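PDB 6IXO: myosin-2 from Saccharomyces cerevisiae, which moves organelles and other cargo along actin cables, gripping their receptors with its globular tail domain, to which this chain belongs. Local coordinates for residues A[51-62]-A[103-114]. Numbering follows the deposited sequence.
Sequences VVYPARILIIVL and FWLANVRELYSF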
ATOM      1  N   VAL A  51       3.686  16.746   6.755  1.00 37.49           N
ATOM      2  CA  VAL A  51       3.288  15.371   6.587  1.00 35.79           C
ATOM      3  C   VAL A  51       3.446  14.601   7.897  1.00 35.35           C
ATOM      4  O   VAL A  51       2.560  13.870   8.307  1.00 36.07           O
ATOM      5  CB  VAL A  51       4.106  14.674   5.480  1.00 39.27           C
ATOM      6  CG1 VAL A  51       3.709  13.207   5.379  1.00 37.15           C
ATOM      7  CG2 VAL A  51       3.887  15.392   4.138  1.00 35.64           C
ATOM      8  N   VAL A  52       4.580  14.772   8.568  1.00 35.97           N
ATOM      9  CA  VAL A  52       4.792  13.950   9.747  1.00 37.03           C
ATOM     10  C   VAL A  52       4.631  14.764  11.039  1.00 38.65           C
ATOM     11  O   VAL A  52       5.333  14.507  12.006  1.00 33.43           O
ATOM     12  CB  VAL A  52       6.185  13.249   9.679  1.00 33.52           C
ATOM     13  CG1 VAL A  52       6.184  12.192   8.482  1.00 33.08           C
ATOM     14  CG2 VAL A  52       7.323  14.255   9.537  1.00 38.14           C
ATOM     15  N   TYR A  53       3.693  15.718  11.068  1.00 33.07           N
ATOM     16  CA  TYR A  53       3.573  16.567  12.268  1.00 34.82           C
ATOM     17  C   TYR A  53       3.170  15.732  13.517  1.00 29.19           C
ATOM     18  O   TYR A  53       3.664  16.022  14.628  1.00 33.24           O
ATOM     19  CB  TYR A  53       2.601  17.758  12.032  1.00 42.43           C
ATOM     20  CG  TYR A  53       1.147  17.369  11.927  1.00 45.46           C
ATOM     21  CD1 TYR A  53       0.355  17.249  13.073  1.00 42.30           C
ATOM     22  CD2 TYR A  53       0.548  17.103  10.675  1.00 44.35           C
ATOM     23  CE1 TYR A  53      -0.971  16.872  12.993  1.00 43.11           C
ATOM     24  CE2 TYR A  53      -0.789  16.733  10.588  1.00 40.71           C
ATOM     25  CZ  TYR A  53      -1.545  16.610  11.747  1.00 45.39           C
ATOM     26  OH  TYR A  53      -2.884  16.221  11.688  1.00 50.37           O
ATOM     27  N   PRO A  54       2.346  14.673  13.374  1.00 30.37           N
ATOM     28  CA  PRO A  54       2.060  13.897  14.589  1.00 30.12           C
ATOM     29  C   PRO A  54       3.281  13.176  15.111  1.00 33.65           C
ATOM     30  O   PRO A  54       3.534  13.246  16.319  1.00 36.54           O
ATOM     31  CB  PRO A  54       0.997  12.875  14.125  1.00 30.20           C
ATOM     32  CG  PRO A  54       0.367  13.531  12.960  1.00 32.74           C
ATOM     33  CD  PRO A  54       1.511  14.157  12.239  1.00 33.07           C
ATOM     34  N   ALA A  55       4.033  12.522  14.233  1.00 31.33           N
ATOM     35  CA  ALA A  55       5.248  11.859  14.702  1.00 30.22           C
ATOM     36  C   ALA A  55       6.218  12.842  15.386  1.00 31.34           C
ATOM     37  O   ALA A  55       6.772  12.502  16.423  1.00 31.35           O
ATOM     38  CB  ALA A  55       5.967  11.172  13.565  1.00 32.52           C
ATOM     39  N   ARG A  56       6.413  14.037  14.816  1.00 30.04           N
ATOM     40  CA  ARG A  56       7.410  14.955  15.382  1.00 34.86           C
ATOM     41  C   ARG A  56       6.944  15.393  16.749  1.00 37.29           C
ATOM     42  O   ARG A  56       7.736  15.504  17.684  1.00 34.19           O
ATOM     43  CB  ARG A  56       7.640  16.188  14.475  1.00 39.69           C
ATOM     44  CG  ARG A  56       8.115  15.870  13.065  1.00 41.94           C
ATOM     45  CD  ARG A  56       9.612  15.757  12.973  1.00 51.99           C
ATOM     46  NE  ARG A  56      10.101  15.353  11.648  1.00 53.63           N
ATOM     47  CZ  ARG A  56      10.403  16.191  10.655  1.00 53.45           C
ATOM     48  NH1 ARG A  56      10.847  15.712   9.488  1.00 48.82           N
ATOM     49  NH2 ARG A  56      10.262  17.498  10.815  1.00 55.10           N
ATOM     50  N   ILE A  57       5.649  15.654  16.888  1.00 33.91           N
ATOM     51  CA  ILE A  57       5.140  16.028  18.213  1.00 38.12           C
ATOM     52  C   ILE A  57       5.346  14.906  19.254  1.00 35.87           C
ATOM     53  O   ILE A  57       5.805  15.152  20.372  1.00 34.46           O
ATOM     54  CB  ILE A  57       3.663  16.410  18.121  1.00 37.11           C
ATOM     55  CG1 ILE A  57       3.567  17.734  17.373  1.00 38.43           C
ATOM     56  CG2 ILE A  57       3.061  16.531  19.515  1.00 38.60           C
ATOM     57  CD1 ILE A  57       2.139  18.157  16.988  1.00 40.33           C
ATOM     58  N   LEU A  58       5.008  13.675  18.876  1.00 34.71           N
ATOM     59  CA  LEU A  58       5.204  12.512  19.736  1.00 34.38           C
ATOM     60  C   LEU A  58       6.659  12.354  20.143  1.00 35.71           C
ATOM     61  O   LEU A  58       6.958  12.041  21.290  1.00 37.01           O
ATOM     62  CB  LEU A  58       4.742  11.234  19.013  1.00 30.19           C
ATOM     63  CG  LEU A  58       3.242  11.129  18.735  1.00 34.14           C
ATOM     64  CD1 LEU A  58       2.927   9.860  17.889  1.00 28.48           C
ATOM     65  CD2 LEU A  58       2.458  11.103  20.022  1.00 35.13           C
ATOM     66  N   ILE A  59       7.550  12.554  19.182  1.00 33.15           N
ATOM     67  CA  ILE A  59       8.989  12.455  19.425  1.00 33.78           C
ATOM     68  C   ILE A  59       9.448  13.476  20.470  1.00 38.48           C
ATOM     69  O   ILE A  59      10.265  13.168  21.361  1.00 38.56           O
ATOM     70  CB  ILE A  59       9.777  12.634  18.083  1.00 28.82           C
ATOM     71  CG1 ILE A  59       9.610  11.362  17.224  1.00 32.58           C
ATOM     72  CG2 ILE A  59      11.264  12.915  18.337  1.00 33.05           C
ATOM     73  CD1 ILE A  59       9.962  11.573  15.719  1.00 37.54           C
ATOM     74  N   ILE A  60       8.919  14.690  20.400  1.00 40.25           N
ATOM     75  CA  ILE A  60       9.333  15.704  21.377  1.00 40.41           C
ATOM     76  C   ILE A  60       8.877  15.301  22.778  1.00 41.41           C
ATOM     77  O   ILE A  60       9.661  15.318  23.738  1.00 45.66           O
ATOM     78  CB  ILE A  60       8.779  17.073  21.015  1.00 40.24           C
ATOM     79  CG1 ILE A  60       9.492  17.565  19.757  1.00 45.33           C
ATOM     80  CG2 ILE A  60       8.967  18.055  22.179  1.00 45.01           C
ATOM     81  CD1 ILE A  60       8.745  18.613  18.982  1.00 50.26           C
ATOM     82  N   VAL A  61       7.606  14.940  22.885  1.00 35.65           N
ATOM     83  CA  VAL A  61       7.021  14.518  24.150  1.00 40.97           C
ATOM     84  C   VAL A  61       7.773  13.333  24.716  1.00 40.98           C
ATOM     85  O   VAL A  61       8.159  13.344  25.881  1.00 43.95           O
ATOM     86  CB  VAL A  61       5.539  14.126  24.003  1.00 40.50           C
ATOM     87  CG1 VAL A  61       5.054  13.414  25.268  1.00 40.10           C
ATOM     88  CG2 VAL A  61       4.703  15.345  23.691  1.00 37.62           C
ATOM     89  N   LEU A  62       7.979  12.319  23.884  1.00 37.91           N
ATOM     90  CA  LEU A  62       8.635  11.079  24.303  1.00 38.32           C
ATOM     91  C   LEU A  62      10.014  11.319  24.855  1.00 41.18           C
ATOM     92  O   LEU A  62      10.390  10.851  25.945  1.00 41.35           O
ATOM     93  CB  LEU A  62       8.740  10.110  23.110  1.00 36.82           C
ATOM     94  CG  LEU A  62       9.471   8.790  23.408  1.00 42.63           C
ATOM     95  CD1 LEU A  62       8.825   8.077  24.568  1.00 41.78           C
ATOM     96  CD2 LEU A  62       9.482   7.842  22.178  1.00 41.24           C
ATOM     97  N   PHE A 103      -0.340   8.704   4.732  1.00 28.44           N
ATOM     98  CA  PHE A 103      -0.067   9.634   5.832  1.00 27.93           C
ATOM     99  C   PHE A 103       0.417   8.861   7.053  1.00 30.32           C
ATOM    100  O   PHE A 103       1.466   9.179   7.648  1.00 31.56           O
ATOM    101  CB  PHE A 103      -1.350  10.417   6.159  1.00 27.04           C
ATOM    102  CG  PHE A 103      -1.194  11.373   7.331  1.00 27.54           C
ATOM    103  CD1 PHE A 103      -0.681  12.650   7.129  1.00 27.91           C
ATOM    104  CD2 PHE A 103      -1.618  10.995   8.600  1.00 25.16           C
ATOM    105  CE1 PHE A 103      -0.541  13.545   8.210  1.00 29.46           C
ATOM    106  CE2 PHE A 103      -1.510  11.911   9.692  1.00 28.68           C
ATOM    107  CZ  PHE A 103      -0.975  13.170   9.468  1.00 28.66           C
ATOM    108  N   TRP A 104      -0.350   7.846   7.457  1.00 25.49           N
ATOM    109  CA  TRP A 104       0.022   7.100   8.659  1.00 25.51           C
ATOM    110  C   TRP A 104       1.269   6.252   8.437  1.00 31.01           C
ATOM    111  O   TRP A 104       2.073   6.103   9.345  1.00 29.55           O
ATOM    112  CB  TRP A 104      -1.158   6.246   9.172  1.00 25.30           C
ATOM    113  CG  TRP A 104      -2.088   7.122   9.919  1.00 26.04           C
ATOM    114  CD1 TRP A 104      -3.333   7.508   9.559  1.00 28.16           C
ATOM    115  CD2 TRP A 104      -1.778   7.827  11.129  1.00 27.97           C
ATOM    116  NE1 TRP A 104      -3.846   8.380  10.474  1.00 32.54           N
ATOM    117  CE2 TRP A 104      -2.905   8.609  11.449  1.00 32.19           C
ATOM    118  CE3 TRP A 104      -0.662   7.869  11.966  1.00 31.25           C
ATOM    119  CZ2 TRP A 104      -2.952   9.416  12.576  1.00 37.39           C
ATOM    120  CZ3 TRP A 104      -0.700   8.707  13.088  1.00 31.46           C
ATOM    121  CH2 TRP A 104      -1.839   9.454  13.380  1.00 33.79           C
ATOM    122  N   LEU A 105       1.450   5.704   7.236  1.00 31.44           N
ATOM    123  CA  LEU A 105       2.708   5.018   6.941  1.00 26.84           C
ATOM    124  C   LEU A 105       3.900   5.960   7.123  1.00 30.82           C
ATOM    125  O   LEU A 105       4.947   5.566   7.663  1.00 30.55           O
ATOM    126  CB  LEU A 105       2.690   4.453   5.496  1.00 24.84           C
ATOM    127  CG  LEU A 105       1.736   3.234   5.297  1.00 31.29           C
ATOM    128  CD1 LEU A 105       1.644   2.860   3.778  1.00 31.39           C
ATOM    129  CD2 LEU A 105       2.200   2.034   6.117  1.00 26.33           C
ATOM    130  N   ALA A 106       3.763   7.193   6.625  1.00 26.81           N
ATOM    131  CA  ALA A 106       4.863   8.164   6.736  1.00 28.68           C
ATOM    132  C   ALA A 106       5.172   8.420   8.225  1.00 30.97           C
ATOM    133  O   ALA A 106       6.347   8.469   8.653  1.00 28.41           O
ATOM    134  CB  ALA A 106       4.502   9.452   6.067  1.00 28.01           C
ATOM    135  N   ASN A 107       4.110   8.582   9.007  1.00 28.29           N
ATOM    136  CA  ASN A 107       4.289   8.964  10.413  1.00 33.33           C
ATOM    137  C   ASN A 107       4.874   7.843  11.253  1.00 31.25           C
ATOM    138  O   ASN A 107       5.746   8.060  12.112  1.00 29.59           O
ATOM    139  CB  ASN A 107       2.962   9.454  10.994  1.00 31.09           C
ATOM    140  CG  ASN A 107       2.774  10.917  10.741  1.00 32.83           C
ATOM    141  OD1 ASN A 107       3.310  11.783  11.486  1.00 32.75           O
ATOM    142  ND2 ASN A 107       2.115  11.236   9.623  1.00 25.34           N
ATOM    143  N   VAL A 108       4.417   6.629  11.000  1.00 26.94           N
ATOM    144  CA  VAL A 108       4.950   5.480  11.742  1.00 30.65           C
ATOM    145  C   VAL A 108       6.391   5.231  11.304  1.00 31.89           C
ATOM    146  O   VAL A 108       7.260   4.890  12.129  1.00 33.50           O
ATOM    147  CB  VAL A 108       4.065   4.228  11.556  1.00 30.01           C
ATOM    148  CG1 VAL A 108       4.753   2.993  12.114  1.00 28.32           C
ATOM    149  CG2 VAL A 108       2.707   4.450  12.254  1.00 29.24           C
ATOM    150  N   ARG A 109       6.687   5.461  10.019  1.00 28.34           N
ATOM    151  CA  ARG A 109       8.091   5.347   9.601  1.00 26.59           C
ATOM    152  C   ARG A 109       8.948   6.389  10.324  1.00 31.65           C
ATOM    153  O   ARG A 109      10.118   6.132  10.674  1.00 30.53           O
ATOM    154  CB  ARG A 109       8.250   5.528   8.081  1.00 31.13           C
ATOM    155  CG  ARG A 109       9.685   5.313   7.613  1.00 35.84           C
ATOM    156  CD  ARG A 109      10.143   3.880   7.922  1.00 38.11           C
ATOM    157  NE  ARG A 109      11.444   3.569   7.301  1.00 34.34           N
ATOM    158  CZ  ARG A 109      12.089   2.409   7.477  1.00 32.34           C
ATOM    159  NH1 ARG A 109      11.565   1.456   8.282  1.00 31.68           N
ATOM    160  NH2 ARG A 109      13.271   2.220   6.880  1.00 37.61           N
ATOM    161  N   GLU A 110       8.395   7.582  10.521  1.00 29.41           N
ATOM    162  CA  GLU A 110       9.205   8.624  11.176  1.00 28.72           C
ATOM    163  C   GLU A 110       9.451   8.232  12.653  1.00 31.88           C
ATOM    164  O   GLU A 110      10.522   8.443  13.201  1.00 32.09           O
ATOM    165  CB  GLU A 110       8.487   9.979  11.095  1.00 31.63           C
ATOM    166  CG  GLU A 110       9.247  11.147  11.746  1.00 33.56           C
ATOM    167  CD  GLU A 110      10.308  11.700  10.809  1.00 42.62           C
ATOM    168  OE1 GLU A 110      10.449  11.164   9.683  1.00 48.00           O
ATOM    169  OE2 GLU A 110      10.967  12.679  11.194  1.00 43.55           O
ATOM    170  N   LEU A 111       8.440   7.651  13.288  1.00 32.69           N
ATOM    171  CA  LEU A 111       8.542   7.216  14.682  1.00 34.70           C
ATOM    172  C   LEU A 111       9.556   6.088  14.815  1.00 38.94           C
ATOM    173  O   LEU A 111      10.391   6.069  15.719  1.00 35.92           O
ATOM    174  CB  LEU A 111       7.189   6.736  15.189  1.00 32.64           C
ATOM    175  CG  LEU A 111       6.161   7.825  15.486  1.00 33.74           C
ATOM    176  CD1 LEU A 111       4.746   7.233  15.710  1.00 35.41           C
ATOM    177  CD2 LEU A 111       6.635   8.660  16.724  1.00 29.51           C
ATOM    178  N   TYR A 112       9.468   5.125  13.911  1.00 38.54           N
ATOM    179  CA  TYR A 112      10.349   3.975  13.991  1.00 35.76           C
ATOM    180  C   TYR A 112      11.767   4.448  13.790  1.00 39.23           C
ATOM    181  O   TYR A 112      12.689   4.068  14.513  1.00 42.43           O
ATOM    182  CB  TYR A 112       9.938   2.904  12.948  1.00 32.50           C
ATOM    183  CG  TYR A 112      10.924   1.749  12.893  1.00 36.55           C
ATOM    184  CD1 TYR A 112      10.950   0.784  13.904  1.00 36.39           C
ATOM    185  CD2 TYR A 112      11.852   1.645  11.863  1.00 40.84           C
ATOM    186  CE1 TYR A 112      11.885  -0.257  13.889  1.00 33.33           C
ATOM    187  CE2 TYR A 112      12.771   0.586  11.815  1.00 40.53           C
ATOM    188  CZ  TYR A 112      12.792  -0.356  12.840  1.00 39.11           C
ATOM    189  OH  TYR A 112      13.691  -1.411  12.794  1.00 41.19           O
ATOM    190  N   SER A 113      11.937   5.354  12.836  1.00 39.36           N
ATOM    191  CA  SER A 113      13.255   5.865  12.532  1.00 36.87           C
ATOM    192  C   SER A 113      13.826   6.623  13.735  1.00 40.24           C
ATOM    193  O   SER A 113      15.023   6.574  14.013  1.00 42.48           O
ATOM    194  CB  SER A 113      13.205   6.768  11.285  1.00 39.64           C
ATOM    195  OG  SER A 113      12.669   6.019  10.162  1.00 37.49           O
ATOM    196  N   PHE A 114      12.960   7.332  14.440  1.00 34.07           N
ATOM    197  CA  PHE A 114      13.429   8.008  15.640  1.00 33.56           C
ATOM    198  C   PHE A 114      13.919   7.010  16.692  1.00 29.81           C
ATOM    199  O   PHE A 114      14.927   7.231  17.340  1.00 37.60           O
ATOM    200  CB  PHE A 114      12.342   8.879  16.266  1.00 31.46           C
ATOM    201  CG  PHE A 114      12.770   9.409  17.612  1.00 30.99           C
ATOM    202  CD1 PHE A 114      13.761  10.354  17.681  1.00 36.95           C
ATOM    203  CD2 PHE A 114      12.263   8.873  18.786  1.00 34.89           C
ATOM    204  CE1 PHE A 114      14.237  10.820  18.925  1.00 41.95           C
ATOM    205  CE2 PHE A 114      12.734   9.340  20.040  1.00 36.97           C
ATOM    206  CZ  PHE A 114      13.714  10.302  20.088  1.00 42.41           C
TER
HETATM  207  O   HOH W   1      10.851  13.138   7.716  1.00 51.88           O
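The carboxylate of Glu110 and the guanidinium of Arg56 form a salt bridge between two parallel-running helices of the all-helical cargo-binding tail domain, the 53-67 and 97-124 helices. Arg56 NE lies 2.8 Å from Glu110 OE2; OE2 lies at the edge of the guanidinium, close to its plane, whereas NE approaches from above the carboxylate plane. Water 1 closes a second link, accepting from Arg56 NH1 and donating to Glu110 OE1, while Val52 CG2 lies against one face of the guanidinium.

One turn earlier on the 97-124 helix, the amide of Asn107 fits as a knob among Val51, Tyr53, Pro54 and Ala55, at the start of the 53-67 helix. Its OD1 accepts from Ala55 N at 2.9 Å, an amide in the first turn, where the backbone NH groups have no helical carbonyl to serve. Its ND2 spends both hydrogens, one on Val51 O at 3.0 Å and one on Phe103 O in its own helix; these three bonds fix the amide's rotation. Phe103 lies under that amide, with ND2 over the ring centre, and its CZ touches Pro54 CG and Tyr53 CE2. Tyr53 OH bonds Glu36 N.

Beyond the polar groups the axes of segments 53-62 and 103-114 come within 8.4 Å and cross at -27°, closing on apolar contacts. Ala55 CB rests on Glu110 CB and Leu111 CG, and Leu111 CD1 meets Leu58 CD1. A chi1 of 172° swings the Phe114 ring away from its backbone N and over to Ile59, to which it turns one face; Ile59 CG2 stands 3.7 Å from the ring centroid, a CH-pi contact.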